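Local atomic coordinates of MAU2 chromatid cohesion factor homolog (Saccharomyces cerevisiae, PDB entry 4XDN), a protein that forms a complex with SCC2 that is required for cohesin to associate with chromosomes, and so takes part in sister chromatid cohesion. Residues E170-W175 with I301-I305; K214-L219 with E239-E244; S177-Y181 with G202-C207; E251-W255 with L311-F315. One frame throughout, in Å; residues are numbered along the deposited sequence.

Overall arrangement
All four contacts lie within the cohesin loading factor region of a largely helical chain. Contacts 1 and 3 share helix 170-189, their centres about 12 Å apart, and touch where Ile301 and Ile305 meet Val178. Contact 3 leads on through helices 193-206 and 212-228 to contact 2, centres about 14 Å apart, with Leu217 resting on Tyr181 and Cys207. Contacts 2 and 4 have centres about 13 Å apart, Trp255 lying against Phe216 and Leu219. In sequence, contacts 3, 2 and 4 open and close in turn, whereas the hairpin 297-310 reaches back to helix 170-189 in contact 1. Contacts 1, 3, 2 and 4 touch in that order, consistent with successive helices stacking side by side, and residues of every contact are within reach of the chain of another protein.

Contact 1 (E170-W175 with I301-I305); sequences ELYQNW and IMPRI
The carbonyl oxygen of Glu170, which faces Met302 SD across the contact, takes two N-H groups from Asn174: the backbone N one turn further on, and the side-chain ND2 at 2.6 Å. The ND2 bond is almost straight (170° at the hydrogen) and runs in the plane of the amide, and the two donors reach Glu170 O from opposite faces of its carbonyl plane. Asn174 has CG beside its own backbone N (chi1 -78°), which folds the amide back along the helix, and the bond to Glu170 O fixes its rotation. Met302 crosses this amide at about a right angle, with SD 3.1 Å from Asn174 ND2. On the other branch Asn174 OD1 meets Ile301 CG2 at 3.3 Å. A turn about the CG-SD bond of Met302 brings its CE methyl 3.7 Å from Leu171 CD1.

Residues 301-305 form the tip of a two-stranded antiparallel beta hairpin set against the first turns of helix 170-189. A type II turn runs from Met302 to Ile305, and a classic beta bulge sets Ile301 and Met302 together opposite Ile305. Ile305 CD1 lies over one face of the Trp175 indole in a CH-pi contact, 3.4 Å from the centroid of the five-membered ring and 12° off its normal. The same methyl meets Leu171 CD1 at 3.6 Å. At the edge of the indole, in its plane, a water accepts from Trp175 NE1 at 2.9 Å and donates to Arg304 O. The guanidinium of Arg304 leads away to a salt bridge with Glu127.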
# COMPACT_ATOMS: atom_id res chain seq x y z
N GLU A 170 16.34 -16.05 -29.68
CA GLU A 170 15.06 -15.74 -29.06
C GLU A 170 15.04 -16.09 -27.57
O GLU A 170 14.38 -15.42 -26.78
CB GLU A 170 13.94 -16.48 -29.79
CG GLU A 170 12.55 -16.04 -29.41
CD GLU A 170 11.51 -16.52 -30.40
OE1 GLU A 170 11.68 -17.64 -30.94
OE2 GLU A 170 10.54 -15.78 -30.66
N LEU A 171 15.75 -17.15 -27.20
CA LEU A 171 15.82 -17.57 -25.81
C LEU A 171 16.46 -16.49 -24.95
O LEU A 171 15.92 -16.10 -23.91
CB LEU A 171 16.60 -18.88 -25.68
CG LEU A 171 16.57 -19.55 -24.31
CD1 LEU A 171 15.17 -20.04 -23.97
CD2 LEU A 171 17.56 -20.70 -24.26
N TYR A 172 17.61 -15.99 -25.40
CA TYR A 172 18.36 -14.97 -24.66
C TYR A 172 17.64 -13.63 -24.68
O TYR A 172 17.79 -12.83 -23.76
CB TYR A 172 19.77 -14.83 -25.23
CG TYR A 172 20.72 -15.90 -24.76
CD1 TYR A 172 21.34 -15.80 -23.52
CD2 TYR A 172 20.99 -17.02 -25.54
CE1 TYR A 172 22.21 -16.77 -23.08
CE2 TYR A 172 21.86 -18.00 -25.10
CZ TYR A 172 22.46 -17.87 -23.86
OH TYR A 172 23.33 -18.84 -23.41
N GLN A 173 16.88 -13.38 -25.74
CA GLN A 173 16.09 -12.16 -25.85
C GLN A 173 14.99 -12.14 -24.79
O GLN A 173 14.75 -11.11 -24.15
CB GLN A 173 15.48 -12.03 -27.24
CG GLN A 173 16.48 -11.67 -28.33
CD GLN A 173 17.03 -10.26 -28.16
OE1 GLN A 173 16.34 -9.36 -27.70
NE2 GLN A 173 18.29 -10.08 -28.55
N ASN A 174 14.31 -13.27 -24.62
CA ASN A 174 13.28 -13.39 -23.60
C ASN A 174 13.87 -13.36 -22.20
O ASN A 174 13.33 -12.71 -21.31
CB ASN A 174 12.48 -14.68 -23.79
CG ASN A 174 11.47 -14.57 -24.91
OD1 ASN A 174 10.30 -14.27 -24.68
ND2 ASN A 174 11.91 -14.83 -26.14
N TRP A 175 14.97 -14.06 -22.00
CA TRP A 175 15.65 -14.03 -20.71
C TRP A 175 16.10 -12.61 -20.38
O TRP A 175 16.06 -12.19 -19.22
CB TRP A 175 16.86 -14.96 -20.71
CG TRP A 175 16.57 -16.38 -20.34
CD1 TRP A 175 16.81 -17.49 -21.10
CD2 TRP A 175 16.00 -16.85 -19.11
NE1 TRP A 175 16.42 -18.62 -20.42
CE2 TRP A 175 15.92 -18.25 -19.20
CE3 TRP A 175 15.55 -16.21 -17.95
CZ2 TRP A 175 15.40 -19.03 -18.17
CZ3 TRP A 175 15.04 -16.99 -16.93
CH2 TRP A 175 14.97 -18.39 -17.04
N ILE A 301 6.65 -17.61 -20.36
CA ILE A 301 7.21 -16.64 -21.29
C ILE A 301 7.68 -17.34 -22.56
O ILE A 301 7.37 -16.90 -23.68
CB ILE A 301 8.39 -15.87 -20.65
CG1 ILE A 301 7.88 -14.97 -19.53
CG2 ILE A 301 9.14 -15.04 -21.69
CD1 ILE A 301 8.97 -14.36 -18.67
N MET A 302 8.42 -18.42 -22.38
CA MET A 302 8.92 -19.22 -23.49
C MET A 302 8.95 -20.67 -23.06
O MET A 302 8.87 -20.97 -21.87
CB MET A 302 10.32 -18.77 -23.90
CG MET A 302 10.40 -18.13 -25.27
SD MET A 302 12.10 -17.94 -25.82
CE MET A 302 12.44 -19.57 -26.48
N PRO A 303 9.06 -21.59 -24.03
CA PRO A 303 9.43 -22.95 -23.65
C PRO A 303 10.75 -22.93 -22.88
O PRO A 303 11.75 -22.43 -23.39
CB PRO A 303 9.56 -23.67 -25.00
CG PRO A 303 8.67 -22.91 -25.91
CD PRO A 303 8.75 -21.48 -25.47
N ARG A 304 10.72 -23.45 -21.66
CA ARG A 304 11.87 -23.46 -20.76
C ARG A 304 12.16 -22.07 -20.20
O ARG A 304 13.29 -21.79 -19.78
CB ARG A 304 13.12 -24.02 -21.45
CG ARG A 304 12.90 -25.26 -22.32
CD ARG A 304 11.90 -26.25 -21.72
NE ARG A 304 12.05 -26.43 -20.28
CZ ARG A 304 12.87 -27.30 -19.70
NH1 ARG A 304 13.63 -28.10 -20.43
NH2 ARG A 304 12.92 -27.37 -18.38
N ILE A 305 11.15 -21.21 -20.19
CA ILE A 305 11.19 -19.97 -19.43
C ILE A 305 9.83 -19.74 -18.80
O ILE A 305 8.94 -19.13 -19.41
CB ILE A 305 11.58 -18.76 -20.30
CG1 ILE A 305 12.93 -19.00 -20.98
CG2 ILE A 305 11.62 -17.49 -19.44
CD1 ILE A 305 13.45 -17.83 -21.78
O HOH W 1 15.93 -21.46 -20.75

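Contact 2 (K214-L219 with E239-E244); sequences KWFLNL and ELRSTE
In this largely helical part of the chain helix 212-228 packs on the end of the next helix, 234-241, and on the turn that carries the chain into helix 245-248. The indole of Trp215 lies against that turn: Thr243 CA sits over one face, 3.6 Å from the centroid of the five-membered ring and 13° off its normal, and Glu244 N, of the N-cap residue of helix 245-248, follows over the same face. Glu239, its CG anti to the backbone N (chi1 -168°) and the chain bent at the next bond, sends its carboxylate across the chain of Lys214, with OE2 3.7 Å from Lys214 CE; the ammonium group itself forms a salt bridge with Glu209. One water bridges the two segments, donating to Trp215 O and to Thr243 OG1 and accepting from Asn218 ND2 at 2.8 Å. Deeper in, Leu219 CD2 and Leu240 CD1 press together at 3.5 Å, tighter than usual for two methyls. Replacing Trp215 by an alanine would probably open a gap beneath Thr243 and Glu244 and leave the turn freer to shift. The succession of helices 212-228, 234-241 and 245-248 is consistent with an alpha-helical, TPR-like array.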
# COMPACT_ATOMS: atom_id res chain seq x y z
N LYS A 214 3.53 -9.06 -21.00
CA LYS A 214 3.46 -7.60 -21.02
C LYS A 214 2.41 -7.08 -20.06
O LYS A 214 2.65 -6.14 -19.31
CB LYS A 214 3.16 -7.09 -22.43
CG LYS A 214 2.98 -5.58 -22.48
CD LYS A 214 3.01 -5.01 -23.89
CE LYS A 214 2.94 -3.49 -23.85
NZ LYS A 214 2.97 -2.88 -25.20
N TRP A 215 1.23 -7.69 -20.09
CA TRP A 215 0.13 -7.28 -19.21
C TRP A 215 0.49 -7.49 -17.75
O TRP A 215 0.06 -6.73 -16.88
CB TRP A 215 -1.15 -8.04 -19.56
CG TRP A 215 -1.96 -7.39 -20.65
CD1 TRP A 215 -2.14 -6.05 -20.84
CD2 TRP A 215 -2.69 -8.04 -21.69
NE1 TRP A 215 -2.94 -5.83 -21.94
CE2 TRP A 215 -3.29 -7.04 -22.48
CE3 TRP A 215 -2.90 -9.38 -22.04
CZ2 TRP A 215 -4.09 -7.33 -23.58
CZ3 TRP A 215 -3.69 -9.67 -23.14
CH2 TRP A 215 -4.27 -8.65 -23.90
N PHE A 216 1.28 -8.52 -17.47
CA PHE A 216 1.77 -8.74 -16.11
C PHE A 216 2.68 -7.60 -15.68
O PHE A 216 2.52 -7.04 -14.59
CB PHE A 216 2.52 -10.07 -16.00
CG PHE A 216 3.40 -10.16 -14.79
CD1 PHE A 216 2.85 -10.29 -13.53
CD2 PHE A 216 4.78 -10.09 -14.91
CE1 PHE A 216 3.65 -10.37 -12.41
CE2 PHE A 216 5.59 -10.16 -13.79
CZ PHE A 216 5.02 -10.30 -12.54
N LEU A 217 3.63 -7.25 -16.54
CA LEU A 217 4.58 -6.18 -16.24
C LEU A 217 3.87 -4.85 -16.08
O LEU A 217 4.26 -4.02 -15.26
CB LEU A 217 5.62 -6.08 -17.35
CG LEU A 217 6.58 -7.26 -17.48
CD1 LEU A 217 7.35 -7.15 -18.78
CD2 LEU A 217 7.52 -7.33 -16.29
N ASN A 218 2.81 -4.64 -16.86
CA ASN A 218 2.06 -3.40 -16.79
C ASN A 218 1.31 -3.30 -15.46
O ASN A 218 1.12 -2.21 -14.93
CB ASN A 218 1.08 -3.30 -17.96
CG ASN A 218 0.33 -1.99 -17.97
OD1 ASN A 218 0.90 -0.94 -18.26
ND2 ASN A 218 -0.96 -2.05 -17.66
N LEU A 219 0.88 -4.45 -14.94
CA LEU A 219 0.23 -4.49 -13.63
C LEU A 219 1.24 -4.13 -12.54
O LEU A 219 0.91 -3.40 -11.61
CB LEU A 219 -0.37 -5.88 -13.37
CG LEU A 219 -1.60 -6.24 -14.19
CD1 LEU A 219 -1.88 -7.73 -14.11
CD2 LEU A 219 -2.81 -5.44 -13.72
N GLU A 239 -3.54 0.20 -21.24
CA GLU A 239 -2.96 -1.14 -21.22
C GLU A 239 -3.62 -1.96 -20.12
O GLU A 239 -3.87 -3.16 -20.29
CB GLU A 239 -1.45 -1.07 -21.02
CG GLU A 239 -0.73 -2.39 -21.27
CD GLU A 239 -0.71 -2.77 -22.74
OE1 GLU A 239 -0.72 -1.87 -23.60
OE2 GLU A 239 -0.67 -3.99 -23.04
N LEU A 240 -3.88 -1.32 -18.99
CA LEU A 240 -4.55 -1.96 -17.87
C LEU A 240 -5.97 -2.38 -18.24
O LEU A 240 -6.40 -3.50 -17.95
CB LEU A 240 -4.58 -1.03 -16.65
CG LEU A 240 -5.36 -1.49 -15.41
CD1 LEU A 240 -4.72 -2.73 -14.79
CD2 LEU A 240 -5.44 -0.37 -14.40
N ARG A 241 -6.70 -1.48 -18.89
CA ARG A 241 -8.09 -1.74 -19.25
C ARG A 241 -8.21 -2.82 -20.33
O ARG A 241 -9.20 -3.55 -20.38
CB ARG A 241 -8.77 -0.45 -19.71
CG ARG A 241 -9.00 0.57 -18.60
CD ARG A 241 -9.93 1.70 -19.03
NE ARG A 241 -9.27 2.67 -19.91
CZ ARG A 241 -8.71 3.80 -19.50
NH1 ARG A 241 -8.72 4.14 -18.21
NH2 ARG A 241 -8.14 4.61 -20.38
N SER A 242 -7.20 -2.92 -21.18
CA SER A 242 -7.23 -3.87 -22.29
C SER A 242 -6.83 -5.28 -21.86
O SER A 242 -6.94 -6.22 -22.65
CB SER A 242 -6.31 -3.40 -23.42
OG SER A 242 -4.95 -3.47 -23.04
N THR A 243 -6.35 -5.42 -20.63
CA THR A 243 -5.92 -6.71 -20.10
C THR A 243 -7.02 -7.76 -20.24
O THR A 243 -8.13 -7.59 -19.73
CB THR A 243 -5.52 -6.60 -18.61
OG1 THR A 243 -4.48 -5.61 -18.48
CG2 THR A 243 -5.00 -7.94 -18.08
N GLU A 244 -6.70 -8.84 -20.95
CA GLU A 244 -7.68 -9.89 -21.25
C GLU A 244 -7.58 -11.06 -20.28
O GLU A 244 -6.50 -11.63 -20.07
CB GLU A 244 -7.49 -10.38 -22.69
CG GLU A 244 -8.50 -9.79 -23.67
CD GLU A 244 -8.04 -9.88 -25.11
OE1 GLU A 244 -8.16 -10.96 -25.72
OE2 GLU A 244 -7.55 -8.86 -25.64
O HOH W 2 -1.97 -4.65 -17.50

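Contact 3 (S177-Y181 with G202-C207); sequences SVFQY and GLLSQC
Leu203 spreads its two methyls over the surface of helix 170-189, CD1 lying 3.6 Å from Ser177 O and also against Gln180 CB, while CD2 meets Tyr181 CA at 3.7 Å. With CG anti to the backbone N (chi1 171°), Leu203 directs both methyls at the neighbouring helix. The side chains of Gln180 and Gln206 cross at about a right angle, their amide planes 35° apart, and Gln180 OE1 stands 3.4 Å from Gln206 NE2.

The two helices are consecutive and nearly antiparallel: the axes of segments 177-181 and 202-206 approach to 10.1 Å, with 155° between their N-to-C directions, so they form a helical hairpin of the kind from which TPR-like superhelices are stacked. Toward the C-terminal end of helix 193-206 the apolar contact gives way to polar groups. A water hydrogen-bonds with Ser177 OG at 2.9 Å and donates a longer bond to Leu203 O, 3.2 Å away, thereby joining a side chain of one helix to the backbone of the other. Ser177 OG is also hydrogen-bonded to Trp213 NE1, which ties it to the following helix, 212-228. Cys207 SG approaches the same hydroxyl, lying 4.0 Å from Ser177 OG. The ring of Tyr181 leads away from Leu203, and the residue packs on an apolar side chain of the chain of another protein.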
# COMPACT_ATOMS: atom_id res chain seq x y z
N SER A 177 14.59 -9.98 -21.13
CA SER A 177 13.38 -9.29 -20.69
C SER A 177 13.09 -9.57 -19.22
O SER A 177 12.69 -8.68 -18.47
CB SER A 177 12.19 -9.73 -21.56
OG SER A 177 11.01 -9.05 -21.21
N VAL A 178 13.29 -10.82 -18.80
CA VAL A 178 13.11 -11.20 -17.41
C VAL A 178 14.05 -10.40 -16.52
O VAL A 178 13.66 -9.92 -15.46
CB VAL A 178 13.35 -12.72 -17.21
CG1 VAL A 178 13.40 -13.10 -15.72
CG2 VAL A 178 12.27 -13.52 -17.92
N PHE A 179 15.30 -10.23 -16.95
CA PHE A 179 16.28 -9.56 -16.12
C PHE A 179 16.18 -8.04 -16.22
O PHE A 179 16.65 -7.32 -15.33
CB PHE A 179 17.69 -10.04 -16.47
CG PHE A 179 18.00 -11.39 -15.91
CD1 PHE A 179 18.33 -11.53 -14.57
CD2 PHE A 179 17.92 -12.53 -16.69
CE1 PHE A 179 18.60 -12.78 -14.03
CE2 PHE A 179 18.19 -13.77 -16.16
CZ PHE A 179 18.53 -13.90 -14.83
N GLN A 180 15.56 -7.54 -17.28
CA GLN A 180 15.18 -6.14 -17.32
C GLN A 180 14.18 -5.88 -16.21
O GLN A 180 14.26 -4.87 -15.51
CB GLN A 180 14.59 -5.76 -18.68
CG GLN A 180 15.63 -5.44 -19.74
CD GLN A 180 15.00 -4.95 -21.03
OE1 GLN A 180 14.65 -5.75 -21.90
NE2 GLN A 180 14.86 -3.64 -21.16
N TYR A 181 13.25 -6.81 -16.04
CA TYR A 181 12.24 -6.73 -14.99
C TYR A 181 12.87 -6.82 -13.61
O TYR A 181 12.43 -6.15 -12.68
CB TYR A 181 11.19 -7.83 -15.18
CG TYR A 181 10.46 -8.22 -13.92
CD1 TYR A 181 9.40 -7.46 -13.45
CD2 TYR A 181 10.83 -9.35 -13.21
CE1 TYR A 181 8.73 -7.82 -12.30
CE2 TYR A 181 10.17 -9.72 -12.06
CZ TYR A 181 9.12 -8.95 -11.60
OH TYR A 181 8.45 -9.32 -10.45
N GLY A 202 10.87 1.30 -21.14
CA GLY A 202 11.77 0.62 -22.04
C GLY A 202 11.51 -0.88 -22.04
O GLY A 202 11.58 -1.53 -23.08
N LEU A 203 11.21 -1.41 -20.87
CA LEU A 203 10.89 -2.82 -20.73
C LEU A 203 9.60 -3.16 -21.48
O LEU A 203 9.58 -4.06 -22.31
CB LEU A 203 10.76 -3.19 -19.25
CG LEU A 203 10.23 -4.58 -18.91
CD1 LEU A 203 11.05 -5.67 -19.59
CD2 LEU A 203 10.23 -4.78 -17.41
N LEU A 204 8.54 -2.42 -21.18
CA LEU A 204 7.22 -2.68 -21.76
C LEU A 204 7.23 -2.55 -23.28
O LEU A 204 6.58 -3.32 -23.99
CB LEU A 204 6.18 -1.73 -21.16
CG LEU A 204 5.79 -1.99 -19.70
CD1 LEU A 204 5.05 -0.80 -19.12
CD2 LEU A 204 4.95 -3.25 -19.59
N SER A 205 7.96 -1.56 -23.79
CA SER A 205 7.97 -1.26 -25.22
C SER A 205 8.52 -2.42 -26.04
O SER A 205 8.21 -2.54 -27.23
CB SER A 205 8.78 0.00 -25.49
OG SER A 205 10.16 -0.21 -25.21
N GLN A 206 9.33 -3.27 -25.42
CA GLN A 206 9.98 -4.37 -26.12
C GLN A 206 9.19 -5.67 -26.02
O GLN A 206 9.50 -6.64 -26.72
CB GLN A 206 11.40 -4.58 -25.57
CG GLN A 206 12.34 -3.42 -25.86
CD GLN A 206 13.61 -3.48 -25.04
OE1 GLN A 206 13.98 -2.51 -24.38
NE2 GLN A 206 14.29 -4.63 -25.07
N CYS A 207 8.19 -5.70 -25.16
CA CYS A 207 7.36 -6.90 -24.99
C CYS A 207 6.36 -7.05 -26.12
O CYS A 207 5.87 -6.07 -26.68
CB CYS A 207 6.62 -6.86 -23.66
SG CYS A 207 7.67 -7.04 -22.21
O HOH W 3 11.21 -6.78 -23.01

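Contact 4 (E251-W255 with L311-F315); sequences ELYAW and LPMIF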
# COMPACT_ATOMS: atom_id res chain seq x y z
N GLU A 251 -6.09 -15.39 -12.02
CA GLU A 251 -5.32 -14.83 -10.92
C GLU A 251 -4.86 -13.40 -11.23
O GLU A 251 -5.13 -12.48 -10.46
CB GLU A 251 -4.10 -15.70 -10.61
CG GLU A 251 -4.44 -17.03 -9.94
CD GLU A 251 -4.98 -18.07 -10.92
OE1 GLU A 251 -4.47 -18.14 -12.06
OE2 GLU A 251 -5.90 -18.82 -10.55
N LEU A 252 -4.19 -13.23 -12.36
CA LEU A 252 -3.67 -11.92 -12.73
C LEU A 252 -4.80 -10.94 -13.06
O LEU A 252 -4.65 -9.73 -12.86
CB LEU A 252 -2.72 -12.03 -13.93
CG LEU A 252 -1.38 -12.72 -13.66
CD1 LEU A 252 -0.59 -12.87 -14.96
CD2 LEU A 252 -0.56 -11.95 -12.63
N TYR A 253 -5.92 -11.45 -13.55
CA TYR A 253 -7.05 -10.58 -13.86
C TYR A 253 -7.69 -10.05 -12.58
O TYR A 253 -8.17 -8.91 -12.54
CB TYR A 253 -8.10 -11.31 -14.70
CG TYR A 253 -9.08 -10.36 -15.36
CD1 TYR A 253 -8.75 -9.72 -16.55
CD2 TYR A 253 -10.32 -10.10 -14.79
CE1 TYR A 253 -9.64 -8.85 -17.16
CE2 TYR A 253 -11.21 -9.23 -15.39
CZ TYR A 253 -10.87 -8.61 -16.57
OH TYR A 253 -11.75 -7.74 -17.17
N ALA A 254 -7.69 -10.86 -11.53
CA ALA A 254 -8.18 -10.41 -10.23
C ALA A 254 -7.34 -9.24 -9.74
O ALA A 254 -7.84 -8.31 -9.11
CB ALA A 254 -8.15 -11.55 -9.22
N TRP A 255 -6.05 -9.30 -10.05
CA TRP A 255 -5.11 -8.24 -9.70
C TRP A 255 -5.43 -6.98 -10.50
O TRP A 255 -5.37 -5.87 -9.97
CB TRP A 255 -3.67 -8.70 -9.95
CG TRP A 255 -2.62 -7.77 -9.44
CD1 TRP A 255 -2.77 -6.74 -8.56
CD2 TRP A 255 -1.22 -7.79 -9.78
NE1 TRP A 255 -1.57 -6.12 -8.33
CE2 TRP A 255 -0.60 -6.75 -9.07
CE3 TRP A 255 -0.44 -8.60 -10.62
CZ2 TRP A 255 0.76 -6.49 -9.17
CZ3 TRP A 255 0.91 -8.33 -10.72
CH2 TRP A 255 1.50 -7.29 -10.00
N LEU A 311 0.57 -14.16 -5.28
CA LEU A 311 -0.06 -13.02 -4.63
C LEU A 311 -1.26 -13.55 -3.84
O LEU A 311 -2.40 -13.42 -4.27
CB LEU A 311 -0.50 -11.97 -5.66
CG LEU A 311 0.18 -10.60 -5.70
CD1 LEU A 311 -0.68 -9.66 -6.54
CD2 LEU A 311 0.42 -10.01 -4.32
N PRO A 312 -1.00 -14.18 -2.68
CA PRO A 312 -2.04 -14.92 -1.97
C PRO A 312 -3.25 -14.07 -1.54
O PRO A 312 -4.35 -14.62 -1.44
CB PRO A 312 -1.31 -15.48 -0.74
CG PRO A 312 -0.11 -14.62 -0.58
CD PRO A 312 0.29 -14.21 -1.96
N MET A 313 -3.06 -12.78 -1.31
CA MET A 313 -4.17 -11.91 -0.93
C MET A 313 -5.13 -11.68 -2.09
O MET A 313 -6.31 -11.39 -1.89
CB MET A 313 -3.66 -10.56 -0.42
CG MET A 313 -2.76 -10.64 0.79
SD MET A 313 -3.65 -10.91 2.33
CE MET A 313 -2.31 -11.55 3.34
N ILE A 314 -4.60 -11.82 -3.31
CA ILE A 314 -5.35 -11.51 -4.52
C ILE A 314 -5.72 -12.78 -5.29
O ILE A 314 -6.76 -12.83 -5.95
CB ILE A 314 -4.53 -10.57 -5.44
CG1 ILE A 314 -4.12 -9.30 -4.69
CG2 ILE A 314 -5.31 -10.21 -6.70
CD1 ILE A 314 -5.28 -8.46 -4.16
N PHE A 315 -4.87 -13.80 -5.18
CA PHE A 315 -5.06 -15.04 -5.95
C PHE A 315 -5.98 -16.03 -5.25
O PHE A 315 -6.53 -16.93 -5.89
CB PHE A 315 -3.70 -15.69 -6.23
CG PHE A 315 -2.84 -14.93 -7.21
CD1 PHE A 315 -3.23 -13.69 -7.71
CD2 PHE A 315 -1.63 -15.45 -7.62
CE1 PHE A 315 -2.44 -13.00 -8.60
CE2 PHE A 315 -0.82 -14.77 -8.52
CZ PHE A 315 -1.23 -13.54 -9.01
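Phe315, with CG beside its backbone N (chi1 -69°), and Trp255, with CG anti to its backbone N (chi1 -172°), each turn one ring face to the other segment. The contact is a buried layer of this helical stack, where the chain leaves the hairpin 297-310 and turns into the short helix 312-315 with Leu311 at its N-cap position. Glu251 CB lies over the centre of the Phe315 ring, 3.6 Å from the centroid and 8° off its normal, a CH-pi contact. Leu311 CB covers the opposite face at 3.6 Å above the plane, so the phenyl ring is sandwiched between Glu251 CB of helix 250-266 and Leu311 CB of its own segment, and Leu252 CD2 adds a contact to its CZ. In place of Phe315, an alanine is likely to leave a gap between Glu251 and Leu311 and to take from both the ring they pack against.

Leu311 also reaches the other aromatic group: its side chain crosses that of Trp255 at about a right angle, with CD1 in a CH-pi contact 3.8 Å from the centroid of the five-membered ring. Trp255 NE1 is hydrogen-bonded to Asn223 OD1, and the residue packs in addition on an apolar side chain of the chain of another protein. Ile314 packs through CG2, which meets Ala254 CB at 4.0 Å and lies 3.5 Å from Trp255 N. Within the short helix, Leu311 O accepts from Ile314 N and, at 2.7 Å, from Phe315 N.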